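Local structure of anabena Tic22 (Anabaena sp., 4EV1) at residues 6-11 with 85-90; 14-19 with 45-50; 20-25 with 75-80; 37-42 with 98-103; 164-169 with 211-216. The protein probably acts as a chaperone in protein transport, as a cyanobacterial member of the Tic22-like family. All blocks are in the same frame, centred on the assembly; numbering follows the deposited sequence.

Interaction 1 (6-11 with 85-90); sequences QIKEKL and LGVIYQ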
# COMPACT_ATOMS: atom_id res chain seq x y z
N GLN A 6 6.39 -16.10 -1.10
CA GLN A 6 6.93 -15.19 -2.10
C GLN A 6 6.11 -13.90 -2.23
O GLN A 6 6.69 -12.84 -2.38
CB GLN A 6 7.01 -15.87 -3.47
CG GLN A 6 8.12 -16.92 -3.51
CD GLN A 6 8.08 -17.76 -4.79
OE1 GLN A 6 7.02 -18.25 -5.19
NE2 GLN A 6 9.23 -17.93 -5.42
N ILE A 7 4.78 -14.02 -2.24
CA ILE A 7 3.89 -12.88 -2.31
C ILE A 7 4.09 -11.99 -1.07
O ILE A 7 4.23 -10.78 -1.21
CB ILE A 7 2.40 -13.31 -2.46
CG1 ILE A 7 2.19 -14.00 -3.81
CG2 ILE A 7 1.48 -12.15 -2.35
CD1 ILE A 7 0.73 -14.38 -4.10
N LYS A 8 4.17 -12.60 0.12
CA LYS A 8 4.42 -11.83 1.34
C LYS A 8 5.72 -11.02 1.24
O LYS A 8 5.74 -9.85 1.59
CB LYS A 8 4.40 -12.72 2.61
CG LYS A 8 5.12 -12.10 3.82
CD LYS A 8 4.90 -12.88 5.08
CE LYS A 8 5.36 -12.13 6.35
NZ LYS A 8 6.78 -11.66 6.30
N GLU A 9 6.79 -11.63 0.73
CA GLU A 9 8.08 -10.94 0.68
C GLU A 9 8.09 -9.78 -0.31
O GLU A 9 8.82 -8.83 -0.10
CB GLU A 9 9.20 -11.90 0.29
CG GLU A 9 9.54 -12.89 1.37
CD GLU A 9 10.51 -13.97 0.87
OE1 GLU A 9 11.20 -13.75 -0.16
OE2 GLU A 9 10.58 -15.04 1.53
N LYS A 10 7.28 -9.87 -1.37
CA LYS A 10 7.13 -8.77 -2.33
C LYS A 10 6.36 -7.63 -1.66
O LYS A 10 6.77 -6.48 -1.71
CB LYS A 10 6.41 -9.23 -3.61
CG LYS A 10 7.28 -10.13 -4.54
CD LYS A 10 6.60 -10.34 -5.86
CE LYS A 10 7.39 -11.26 -6.75
NZ LYS A 10 8.74 -10.73 -6.97
N LEU A 11 5.25 -7.98 -1.04
CA LEU A 11 4.43 -6.99 -0.31
C LEU A 11 5.19 -6.32 0.84
O LEU A 11 4.94 -5.14 1.15
CB LEU A 11 3.16 -7.65 0.23
CG LEU A 11 2.16 -8.16 -0.79
CD1 LEU A 11 0.98 -8.94 -0.14
CD2 LEU A 11 1.67 -7.02 -1.70
N LEU A 85 3.72 -4.51 4.65
CA LEU A 85 2.41 -4.86 4.09
C LEU A 85 2.15 -6.35 4.02
O LEU A 85 1.02 -6.78 4.26
CB LEU A 85 2.22 -4.23 2.73
CG LEU A 85 0.96 -4.56 1.93
CD1 LEU A 85 -0.32 -4.12 2.66
CD2 LEU A 85 1.10 -3.82 0.61
N GLY A 86 3.20 -7.15 3.79
CA GLY A 86 3.05 -8.62 3.75
C GLY A 86 2.65 -9.25 5.06
O GLY A 86 1.93 -10.24 5.07
N VAL A 87 3.05 -8.64 6.18
CA VAL A 87 2.62 -9.10 7.48
C VAL A 87 1.11 -8.92 7.67
O VAL A 87 0.42 -9.80 8.15
CB VAL A 87 3.37 -8.34 8.60
CG1 VAL A 87 2.86 -8.74 9.97
CG2 VAL A 87 4.90 -8.63 8.48
N ILE A 88 0.60 -7.76 7.28
CA ILE A 88 -0.83 -7.53 7.29
C ILE A 88 -1.58 -8.47 6.34
O ILE A 88 -2.59 -9.04 6.73
CB ILE A 88 -1.14 -6.04 6.97
CG1 ILE A 88 -0.56 -5.14 8.08
CG2 ILE A 88 -2.65 -5.81 6.86
CD1 ILE A 88 -0.74 -3.66 7.81
N TYR A 89 -1.10 -8.60 5.11
CA TYR A 89 -1.66 -9.55 4.14
C TYR A 89 -1.75 -10.97 4.77
O TYR A 89 -2.82 -11.58 4.83
CB TYR A 89 -0.75 -9.61 2.90
CG TYR A 89 -1.13 -10.70 1.90
CD1 TYR A 89 -2.30 -10.60 1.17
CD2 TYR A 89 -0.32 -11.82 1.71
CE1 TYR A 89 -2.66 -11.61 0.24
CE2 TYR A 89 -0.66 -12.82 0.82
CZ TYR A 89 -1.82 -12.70 0.06
OH TYR A 89 -2.13 -13.71 -0.83
N GLN A 90 -0.62 -11.44 5.29
CA GLN A 90 -0.55 -12.77 5.90
C GLN A 90 -1.50 -12.92 7.06
O GLN A 90 -2.25 -13.90 7.15
CB GLN A 90 0.91 -13.05 6.31
CG GLN A 90 1.11 -14.40 6.98
CD GLN A 90 2.52 -14.57 7.46
OE1 GLN A 90 2.95 -13.96 8.45
NE2 GLN A 90 3.27 -15.38 6.74

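Interaction 2 (14-19 with 45-50); sequences VPIYLV and TGAYMS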
# COMPACT_ATOMS: atom_id res chain seq x y z
N VAL A 14 6.79 -2.73 1.25
CA VAL A 14 5.94 -1.55 1.42
C VAL A 14 5.61 -1.41 2.90
O VAL A 14 4.97 -2.31 3.47
CB VAL A 14 4.66 -1.69 0.60
CG1 VAL A 14 3.78 -0.48 0.71
CG2 VAL A 14 4.99 -1.98 -0.90
N PRO A 15 6.01 -0.31 3.52
CA PRO A 15 5.56 -0.10 4.91
C PRO A 15 4.14 0.49 4.97
O PRO A 15 3.76 1.31 4.16
CB PRO A 15 6.58 0.88 5.47
CG PRO A 15 7.03 1.66 4.33
CD PRO A 15 6.86 0.79 3.06
N ILE A 16 3.38 0.05 5.97
CA ILE A 16 2.06 0.52 6.21
C ILE A 16 2.13 1.16 7.58
O ILE A 16 2.78 0.62 8.47
CB ILE A 16 1.06 -0.66 6.22
CG1 ILE A 16 1.10 -1.39 4.87
CG2 ILE A 16 -0.37 -0.18 6.61
CD1 ILE A 16 0.60 -0.62 3.66
N TYR A 17 1.50 2.30 7.77
CA TYR A 17 1.57 3.00 9.09
C TYR A 17 0.24 2.85 9.87
O TYR A 17 -0.81 3.18 9.38
CB TYR A 17 1.93 4.45 8.82
CG TYR A 17 3.22 4.54 8.05
CD1 TYR A 17 4.43 4.29 8.65
CD2 TYR A 17 3.22 4.83 6.70
CE1 TYR A 17 5.61 4.35 7.95
CE2 TYR A 17 4.42 4.87 5.97
CZ TYR A 17 5.63 4.61 6.62
OH TYR A 17 6.83 4.67 5.94
N LEU A 18 0.31 2.25 11.06
CA LEU A 18 -0.80 2.01 11.90
C LEU A 18 -0.75 2.99 13.05
O LEU A 18 0.35 3.45 13.43
CB LEU A 18 -0.75 0.60 12.44
CG LEU A 18 -0.89 -0.54 11.41
CD1 LEU A 18 -1.03 -1.86 12.19
CD2 LEU A 18 -2.08 -0.31 10.40
N VAL A 19 -1.92 3.41 13.51
CA VAL A 19 -2.04 4.18 14.74
C VAL A 19 -2.22 3.20 15.89
O VAL A 19 -3.22 2.44 15.97
CB VAL A 19 -3.18 5.20 14.69
CG1 VAL A 19 -3.36 5.88 16.09
CG2 VAL A 19 -2.93 6.24 13.64
N THR A 45 -9.38 -1.26 12.00
CA THR A 45 -8.37 -0.22 12.16
C THR A 45 -8.05 0.47 10.85
O THR A 45 -8.12 -0.11 9.74
CB THR A 45 -7.07 -0.76 12.85
OG1 THR A 45 -6.25 0.34 13.30
CG2 THR A 45 -6.24 -1.66 11.90
N GLY A 46 -7.64 1.72 10.96
CA GLY A 46 -7.36 2.52 9.79
C GLY A 46 -5.90 2.61 9.49
O GLY A 46 -5.18 3.31 10.26
N ALA A 47 -5.47 1.98 8.39
CA ALA A 47 -4.07 1.91 8.00
C ALA A 47 -3.78 3.05 7.02
O ALA A 47 -4.69 3.54 6.33
CB ALA A 47 -3.70 0.53 7.39
N TYR A 48 -2.52 3.47 6.98
CA TYR A 48 -2.09 4.61 6.17
C TYR A 48 -0.89 4.25 5.31
O TYR A 48 0.08 3.64 5.78
CB TYR A 48 -1.68 5.78 7.07
CG TYR A 48 -2.81 6.40 7.85
CD1 TYR A 48 -3.19 5.89 9.11
CD2 TYR A 48 -3.49 7.51 7.38
CE1 TYR A 48 -4.24 6.47 9.87
CE2 TYR A 48 -4.55 8.08 8.12
CZ TYR A 48 -4.92 7.55 9.35
OH TYR A 48 -5.95 8.10 10.08
N MET A 49 -0.91 4.75 4.08
CA MET A 49 0.22 4.66 3.17
C MET A 49 1.24 5.72 3.50
O MET A 49 2.43 5.54 3.16
CB MET A 49 -0.24 4.83 1.73
CG MET A 49 -1.17 3.68 1.26
SD MET A 49 -0.64 2.02 1.63
CE MET A 49 0.87 1.99 0.78
N SER A 50 0.77 6.80 4.18
CA SER A 50 1.64 7.93 4.55
C SER A 50 1.81 8.06 6.07
O SER A 50 0.83 8.22 6.81
CB SER A 50 1.05 9.26 4.03
OG SER A 50 1.55 10.36 4.77
O HOH W 1 4.09 3.49 2.56
O HOH W 2 -4.23 2.16 12.52

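Interaction 3 (20-25 with 75-80); sequences TNEKGL and VKSLQV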
# COMPACT_ATOMS: atom_id res chain seq x y z
N THR A 20 -1.25 3.22 16.80
CA THR A 20 -1.15 2.17 17.84
C THR A 20 -0.83 2.72 19.20
O THR A 20 -0.45 3.89 19.28
CB THR A 20 -0.09 1.12 17.51
OG1 THR A 20 1.22 1.63 17.76
CG2 THR A 20 -0.15 0.65 16.05
N ASN A 21 -0.95 1.91 20.25
CA ASN A 21 -0.38 2.30 21.54
C ASN A 21 1.13 2.06 21.52
O ASN A 21 1.72 1.69 20.46
CB ASN A 21 -1.10 1.63 22.76
CG ASN A 21 -0.86 0.14 22.86
OD1 ASN A 21 -0.07 -0.43 22.12
ND2 ASN A 21 -1.52 -0.50 23.81
N GLU A 22 1.77 2.23 22.66
CA GLU A 22 3.22 2.11 22.74
C GLU A 22 3.69 0.64 22.57
O GLU A 22 4.85 0.40 22.29
CB GLU A 22 3.73 2.71 24.06
CG GLU A 22 3.58 1.78 25.28
CD GLU A 22 2.16 1.68 25.88
OE1 GLU A 22 1.18 2.25 25.33
OE2 GLU A 22 2.06 0.99 26.94
N LYS A 23 2.80 -0.34 22.73
CA LYS A 23 3.13 -1.75 22.42
C LYS A 23 2.67 -2.23 21.04
O LYS A 23 2.72 -3.43 20.73
CB LYS A 23 2.56 -2.64 23.53
CG LYS A 23 3.11 -2.23 24.94
CD LYS A 23 2.55 -3.09 26.05
CE LYS A 23 3.47 -4.27 26.34
NZ LYS A 23 3.01 -5.07 27.53
N GLY A 24 2.26 -1.33 20.17
CA GLY A 24 1.86 -1.74 18.82
C GLY A 24 0.45 -2.28 18.61
O GLY A 24 0.13 -2.77 17.53
N LEU A 25 -0.39 -2.15 19.62
CA LEU A 25 -1.79 -2.58 19.54
C LEU A 25 -2.53 -1.50 18.77
O LEU A 25 -2.49 -0.36 19.17
CB LEU A 25 -2.36 -2.73 20.95
CG LEU A 25 -3.76 -3.29 21.21
CD1 LEU A 25 -4.14 -4.47 20.29
CD2 LEU A 25 -3.91 -3.71 22.72
N VAL A 75 -5.47 8.77 23.90
CA VAL A 75 -4.56 9.67 23.19
C VAL A 75 -3.19 9.82 23.88
O VAL A 75 -2.22 10.13 23.22
CB VAL A 75 -5.17 11.09 22.96
CG1 VAL A 75 -6.47 10.98 22.17
CG2 VAL A 75 -5.39 11.86 24.30
N LYS A 76 -3.11 9.57 25.18
CA LYS A 76 -1.85 9.77 25.90
C LYS A 76 -0.66 8.93 25.38
O LYS A 76 0.49 9.39 25.44
CB LYS A 76 -2.03 9.51 27.39
CG LYS A 76 -2.90 10.56 28.14
CD LYS A 76 -3.32 10.01 29.49
CE LYS A 76 -3.81 11.10 30.47
NZ LYS A 76 -3.42 10.73 31.87
N SER A 77 -0.95 7.73 24.88
CA SER A 77 0.07 6.80 24.38
C SER A 77 0.01 6.45 22.88
O SER A 77 0.66 5.49 22.43
CB SER A 77 -0.04 5.51 25.18
OG SER A 77 0.59 5.70 26.46
N LEU A 78 -0.70 7.23 22.08
CA LEU A 78 -0.79 6.93 20.63
C LEU A 78 0.46 7.33 19.87
O LEU A 78 1.02 8.39 20.11
CB LEU A 78 -1.95 7.67 20.02
CG LEU A 78 -3.31 7.16 20.34
CD1 LEU A 78 -4.29 8.04 19.58
CD2 LEU A 78 -3.48 5.67 20.00
N GLN A 79 0.85 6.49 18.91
CA GLN A 79 1.98 6.70 18.05
C GLN A 79 1.76 5.93 16.75
O GLN A 79 0.84 5.13 16.62
CB GLN A 79 3.24 6.20 18.72
CG GLN A 79 3.31 4.63 18.89
CD GLN A 79 4.62 4.19 19.52
OE1 GLN A 79 4.91 4.51 20.66
NE2 GLN A 79 5.44 3.48 18.75
N VAL A 80 2.62 6.19 15.79
CA VAL A 80 2.61 5.51 14.54
C VAL A 80 3.57 4.33 14.66
O VAL A 80 4.72 4.52 15.10
CB VAL A 80 3.09 6.41 13.40
CG1 VAL A 80 3.09 5.62 12.03
CG2 VAL A 80 2.21 7.65 13.26

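Interaction 4 (37-42 with 98-103); sequences GQKAGG and DPNRLL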
# COMPACT_ATOMS: atom_id res chain seq x y z
N GLY A 37 -26.90 -12.37 14.40
CA GLY A 37 -25.95 -12.53 15.50
C GLY A 37 -24.56 -13.07 15.18
O GLY A 37 -23.76 -13.18 16.09
N GLN A 38 -24.27 -13.41 13.92
CA GLN A 38 -22.88 -13.73 13.48
C GLN A 38 -22.06 -12.50 13.07
O GLN A 38 -22.61 -11.42 12.89
CB GLN A 38 -22.88 -14.70 12.30
CG GLN A 38 -22.18 -16.00 12.56
CD GLN A 38 -23.02 -16.92 13.38
OE1 GLN A 38 -24.19 -17.11 13.09
NE2 GLN A 38 -22.44 -17.49 14.42
N LYS A 39 -20.75 -12.70 12.89
CA LYS A 39 -19.78 -11.64 12.49
C LYS A 39 -18.91 -11.99 11.27
O LYS A 39 -18.61 -13.15 10.98
CB LYS A 39 -18.86 -11.26 13.66
CG LYS A 39 -19.26 -9.95 14.41
CD LYS A 39 -18.58 -9.80 15.80
CE LYS A 39 -19.08 -8.56 16.56
NZ LYS A 39 -17.97 -7.81 17.26
N ALA A 40 -18.53 -10.96 10.52
CA ALA A 40 -17.56 -11.11 9.46
C ALA A 40 -16.51 -10.04 9.71
O ALA A 40 -16.21 -9.25 8.82
CB ALA A 40 -18.21 -10.94 8.08
N GLY A 41 -15.99 -10.06 10.95
CA GLY A 41 -15.14 -8.99 11.55
C GLY A 41 -15.38 -8.74 13.05
O GLY A 41 -16.51 -8.59 13.48
N GLY A 42 -14.32 -8.68 13.87
CA GLY A 42 -14.43 -8.20 15.27
C GLY A 42 -14.20 -6.69 15.50
O GLY A 42 -14.91 -6.04 16.26
N ASP A 98 -11.64 -16.49 12.11
CA ASP A 98 -11.91 -15.94 13.44
C ASP A 98 -12.93 -14.85 13.15
O ASP A 98 -12.67 -13.98 12.33
CB ASP A 98 -10.62 -15.46 14.09
CG ASP A 98 -10.82 -14.76 15.44
OD1 ASP A 98 -11.90 -14.85 16.09
OD2 ASP A 98 -9.84 -14.09 15.88
N PRO A 99 -14.14 -14.97 13.73
CA PRO A 99 -15.18 -14.01 13.31
C PRO A 99 -14.92 -12.63 13.96
O PRO A 99 -15.32 -11.58 13.40
CB PRO A 99 -16.47 -14.67 13.80
CG PRO A 99 -16.06 -15.38 15.09
CD PRO A 99 -14.60 -15.83 14.83
N ASN A 100 -14.23 -12.68 15.11
CA ASN A 100 -13.65 -11.52 15.77
C ASN A 100 -12.28 -11.01 15.22
O ASN A 100 -11.54 -10.29 15.90
CB ASN A 100 -13.59 -11.79 17.27
CG ASN A 100 -14.98 -11.92 17.90
OD1 ASN A 100 -15.47 -10.99 18.56
ND2 ASN A 100 -15.63 -13.07 17.71
N ARG A 101 -11.97 -11.37 13.98
CA ARG A 101 -10.73 -10.94 13.32
C ARG A 101 -10.64 -9.41 13.21
O ARG A 101 -11.65 -8.72 13.16
CB ARG A 101 -10.61 -11.56 11.93
CG ARG A 101 -11.67 -11.05 10.93
CD ARG A 101 -12.04 -12.08 9.86
NE ARG A 101 -11.23 -12.00 8.64
CZ ARG A 101 -10.09 -11.31 8.52
NH1 ARG A 101 -9.45 -11.32 7.36
NH2 ARG A 101 -9.60 -10.63 9.54
N LEU A 102 -9.41 -8.90 13.20
CA LEU A 102 -9.17 -7.49 12.93
C LEU A 102 -9.14 -7.24 11.42
O LEU A 102 -8.40 -7.89 10.68
CB LEU A 102 -7.82 -7.02 13.54
CG LEU A 102 -7.36 -5.57 13.26
CD1 LEU A 102 -8.32 -4.56 13.88
CD2 LEU A 102 -5.93 -5.34 13.82
N LEU A 103 -9.92 -6.25 10.97
CA LEU A 103 -9.91 -5.82 9.60
C LEU A 103 -9.12 -4.51 9.49
O LEU A 103 -8.96 -3.81 10.46
CB LEU A 103 -11.34 -5.63 9.11
CG LEU A 103 -12.22 -6.90 9.21
CD1 LEU A 103 -13.61 -6.66 8.62
CD2 LEU A 103 -11.57 -8.06 8.47

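Interaction 5 (164-169 with 211-216); sequences SKQDAQ and PSPESR. With EDO (1,2-ethanediol), chain G.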
# COMPACT_ATOMS: atom_id res chain seq x y z
N SER A 164 4.22 5.62 -5.80
CA SER A 164 4.22 7.03 -6.03
C SER A 164 4.40 7.42 -7.51
O SER A 164 5.36 7.03 -8.16
CB SER A 164 5.30 7.67 -5.18
OG SER A 164 5.18 9.05 -5.35
N LYS A 165 3.47 8.20 -8.01
CA LYS A 165 3.47 8.59 -9.40
C LYS A 165 4.72 9.31 -9.83
O LYS A 165 5.16 9.10 -10.89
CB LYS A 165 2.24 9.40 -9.74
CG LYS A 165 2.06 9.60 -11.17
CD LYS A 165 1.31 10.80 -11.36
CE LYS A 165 1.99 11.66 -12.35
NZ LYS A 165 1.38 11.33 -13.64
N GLN A 166 5.27 10.15 -8.97
CA GLN A 166 6.50 10.89 -9.27
C GLN A 166 7.67 9.96 -9.58
O GLN A 166 8.48 10.26 -10.45
CB GLN A 166 6.88 11.86 -8.14
CG GLN A 166 7.35 11.14 -6.88
CD GLN A 166 7.44 12.04 -5.65
OE1 GLN A 166 8.34 12.89 -5.57
NE2 GLN A 166 6.54 11.82 -4.67
N ASP A 167 7.74 8.82 -8.90
CA ASP A 167 8.77 7.83 -9.19
C ASP A 167 8.53 7.19 -10.57
O ASP A 167 9.49 6.92 -11.27
CB ASP A 167 8.80 6.71 -8.15
CG ASP A 167 9.37 7.15 -6.82
OD1 ASP A 167 10.44 7.81 -6.78
OD2 ASP A 167 8.73 6.84 -5.82
N ALA A 168 7.28 6.91 -10.92
CA ALA A 168 6.97 6.39 -12.28
C ALA A 168 7.27 7.46 -13.34
O ALA A 168 7.77 7.12 -14.42
CB ALA A 168 5.54 5.93 -12.40
N GLN A 169 6.99 8.73 -13.06
CA GLN A 169 7.24 9.80 -14.05
C GLN A 169 8.73 9.89 -14.32
O GLN A 169 9.15 10.18 -15.45
CB GLN A 169 6.69 11.16 -13.60
CG GLN A 169 5.30 11.53 -14.16
CD GLN A 169 5.30 11.95 -15.64
OE1 GLN A 169 4.41 11.56 -16.41
NE2 GLN A 169 6.30 12.73 -16.04
N PRO A 211 7.85 1.48 -2.60
CA PRO A 211 7.11 2.48 -1.86
C PRO A 211 7.54 3.92 -2.12
O PRO A 211 8.45 4.18 -2.88
CB PRO A 211 7.38 2.09 -0.42
CG PRO A 211 8.76 1.50 -0.47
CD PRO A 211 8.88 0.81 -1.78
N SER A 212 6.85 4.86 -1.50
CA SER A 212 7.02 6.27 -1.78
C SER A 212 8.41 6.75 -1.35
O SER A 212 9.07 6.05 -0.58
CB SER A 212 6.01 7.03 -0.97
OG SER A 212 6.36 6.92 0.43
N PRO A 213 8.87 7.90 -1.87
CA PRO A 213 10.21 8.37 -1.47
C PRO A 213 10.32 8.56 0.04
O PRO A 213 11.38 8.28 0.63
CB PRO A 213 10.35 9.73 -2.19
CG PRO A 213 9.44 9.69 -3.31
CD PRO A 213 8.30 8.73 -2.94
N GLU A 214 9.24 9.03 0.64
CA GLU A 214 9.21 9.26 2.08
C GLU A 214 9.36 7.96 2.87
O GLU A 214 10.08 7.92 3.86
CB GLU A 214 7.93 9.97 2.49
CG GLU A 214 7.78 11.38 1.90
CD GLU A 214 7.33 11.46 0.40
OE1 GLU A 214 6.93 10.46 -0.24
OE2 GLU A 214 7.37 12.59 -0.15
N SER A 215 8.68 6.90 2.43
CA SER A 215 8.80 5.58 3.07
C SER A 215 10.20 4.98 2.87
O SER A 215 10.72 4.30 3.75
CB SER A 215 7.69 4.65 2.56
OG SER A 215 6.47 4.95 3.23
N ARG A 216 10.76 5.16 1.67
CA ARG A 216 12.11 4.62 1.39
C ARG A 216 13.13 5.27 2.32
O ARG A 216 13.97 4.57 2.90
CB ARG A 216 12.51 4.87 -0.07
CG ARG A 216 11.71 4.03 -1.06
CD ARG A 216 12.41 3.97 -2.39
NE ARG A 216 12.75 5.29 -2.95
CZ ARG A 216 11.96 6.02 -3.75
NH1 ARG A 216 10.72 5.62 -4.03
NH2 ARG A 216 12.40 7.17 -4.26
C1 EDO G . 4.28 9.74 1.77
O1 EDO G . 3.92 10.04 0.43
C2 EDO G . 4.93 8.36 1.72
O2 EDO G . 4.04 7.24 1.81

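Interaction 1 (6-11 with 85-90)
Leu11 and Tyr89 make the main apolar contact between segments 6-11 and 85-90, two helices running roughly antiparallel (139°), their axes approaching to 7.6 Å. Leu11 CD1 sits over one face of the tyrosine ring as a CH-pi contact, 3.9 Å from the ring centroid and 29° off its normal. Ile7 CG2 approaches the same ring obliquely, 3.9 Å from Tyr89 CE2, and Leu11 CD2 meets Leu85 CD2 at 4.0 Å. The backbones come close at Gly86, whose CA lies 3.7 Å from Lys8 O; a CB on the glycine would fall on that oxygen.

Lys8 makes the other large part of the contact, chi1 159° placing CG anti to the backbone N, near Gly86 O. Its CD lies 3.4 Å from Gln90 NE2, its CE packs near Val87 CG2, and its NZ forms a salt bridge with Asp12. An alanine in place of Lys8 would probably leave the Gln90 amide without its aliphatic cover and Asp12 without its charged mate.

Tyr89 OH, past the apolar zone, bonds Gln197 and Glu4. Leu193 of helix 189-198 closes over Ile7, Leu11 and Tyr89, while Leu85 and Ile88 turn to strands 15-20 and 102-107.

Interaction 2 (14-19 with 45-50)
Tyr17 and Tyr48 form a single antiparallel bridge, a hydrogen-bonded pair, where segments 15-19 and 45-48 run 140° apart in direction. Tyr17 N donates to Tyr48 O at 2.8 Å in a nearly straight bond (172°), and Tyr48 N returns a more bent one to Tyr17 O at 3.0 Å.

The Tyr17 side chain can be followed outward from the bridge. Its CB lies 3.6 Å from Tyr48 O. The first torsion (chi1 -56°) sets CG beside the backbone N and keeps it near that same carbonyl oxygen. Farther along the ring, CD2 stays near Tyr48 O and also meets Ser50 C at 3.6 Å, and CE2 meets Met49 O at 3.5 Å, the oxygen lying at the ring edge. The tip, OH, bonds Ser215 OG.

Apolar groups fill in beyond the bridge. Ala47 CB is pressed against Ile16 CG2 at 3.5 Å, tighter than usual, and Leu18 CD2 also touches it. Met49, bent at chi2 and chi3, brings SD to 3.6 Å from Ile16 CD1 and CE to 3.8 Å from Val14 CG1. One water joins Pro15 O to Met49 O; another links Val19 N with Thr45 OG1 and Gly46 O, spanning the strands where they diverge.

Around the crossing, Phe106 of strand 102-107 covers Ile16 and Ala47, helix 51-63 packs on Tyr48 and Val19, and helix 213-220 receives Pro15 and Tyr17.

Interaction 3 (20-25 with 75-80)
The flat amide of Gln79 lies against the backbone of Asn21 and Glu22, its CD 3.9 Å from Asn21 O and its OE1 3.6 Å from Glu22 CA. The other amide, that of Asn21, faces its own loop: Leu25 N reaches OD1 from 45° above the carbonyl plane, and a weak bond from Lys23 N reaches the same oxygen, as in an Asx turn. The setting is the end of the antiparallel pair of strands 15-20 and 79-84, where the first strand gives way to a type I turn with a G1 beta bulge at Gly24. Gly24 N bonds Asn21 O across the turn, and Asn21 N bonds Leu25 O.

Thr20 and Gln79 are the hydrogen-bonded pair of this ladder. Thr20 N donates to Gln79 O at 2.8 Å and Gln79 N to Thr20 O at 2.9 Å, both donors nearly along the C=O axis. In Gln79, chi1 68° sets CG between backbone N and carbonyl carbon, near Asn21 O and Thr20 OG1; beyond CG the chain is extended. An alanine here would probably open a gap beside the turn and leave Asn21 O and Glu22 CA without the amide packed on them. Glu22 OE1 comes 3.5 Å from Ser77 CB.

Leu78 CD2 touches Thr20 O at 3.6 Å. Thr20 OG1, also bonded to Thr81 OG1, donates to a lone pair of Asn21 O at 2.7 Å.

Interaction 4 (37-42 with 98-103)
Gly42 N donates to Arg101 O at 2.8 Å in the well-formed backbone bond of this contact, the donor lying in the carbonyl plane on a lone pair (N-H...O 154°). Gly41 N also points to Pro99 O, but that oxygen is modelled too close to a neighbouring atom, so the second bond is doubtful. The carbonyls of Pro99 and Arg101 are presented by a type I turn from Asp98 to Arg101, closed by Arg101 N to Asp98 O at 3.2 Å.

The two glycines suit the close approach of the chains. A CB on Gly42 would run into Asn100 O, and one on Gly41 into Leu103 CD1; the phi of Gly41, 144°, is also one that residues with side chains seldom adopt. Gly42 CA lies 4.2 Å from Asn100 CB.

Outward from the bonds the packing is thin. Lys39 CB lies 4.2 Å from Pro99 CB, and the Lys39 carbonyl O is 3.9 Å from that same proline CB. The far end of the lysine turns elsewhere, its NZ bonding Leu31 O. Leu103 CD1 touches Ala40 O at 3.7 Å and Gly41 CA at 4.0 Å.

The loop 37-42 leads directly into strand 43-48, and the turn 98-101 into strand 102-107. Leu103 goes on to backbone bonds with Ser43 and Thr45, so the contact is the surface entrance to a parallel strand pair in the mixed sheet, where two strands start side by side.

Interaction 5 (164-169 with 211-216)
Asp167 and Arg216 form a salt bridge tip to tip, the arginine gripping the carboxylate end-on with two nitrogens. Arg216 NH1 donates to Asp167 OD2 at 2.9 Å and Arg216 NH2 to Asp167 OD1 at a longer 3.3 Å. The two planes are turned 57° apart: OD2 lies in the guanidinium plane, yet NH1 meets it from 48° above the carboxylate. NH1 of Arg216 also donates to Pro211 O at 2.9 Å, which ties the guanidinium to the chain just before its own helix.

Pro213 provides the packing surface: its CD lies 3.5 Å from Asp167 OD2 and 3.9 Å from Ser164 CB, while its CG meets the amide of Gln166 tip to tip, 3.8 Å from NE2. That amide is steadied by a bond from Gln166 NE2 to Ser164 OG at 3.2 Å.

Ser164 and Ser212 both hold N-cap positions; Ser212 OG accepts from Ser215 N at 3.1 Å, and Ser164 OG bonds Glu112. A 1,2-ethanediol near Ser212 and Glu214 probably comes from the crystallisation liquor, and its placement is doubtful.

The contact joins the first turns of helices 165-175 and 213-220. Phe162 of strand 156-162 packs on Asp167, and Pro15 of strand 15-20 lies against Pro211 and Ser215.

Interaction 2 is the hub, touching all four others. Leu85 N bonds Val14 O toward interaction 1 (centres about 14 Å apart), Val80 packs on Tyr17 toward interaction 3 (about 13 Å), Thr45 N bonds Leu103 O toward interaction 4, and Tyr17 OH bonds Ser215 OG toward interaction 5. Strands 15-20 and 79-84 serve interactions 2 and 3; strands 43-48 and 102-107 serve 2 and 4. Along the chain, 2 and 3 lie within the span of 1 and cross each other, 4 crosses all three, and 5 follows. Interactions 4 and 5 have centres about 34 Å apart, on opposite sides of the chain's centre. The crossing strands connect the earlier part of this Tic22-like fold to its last helix.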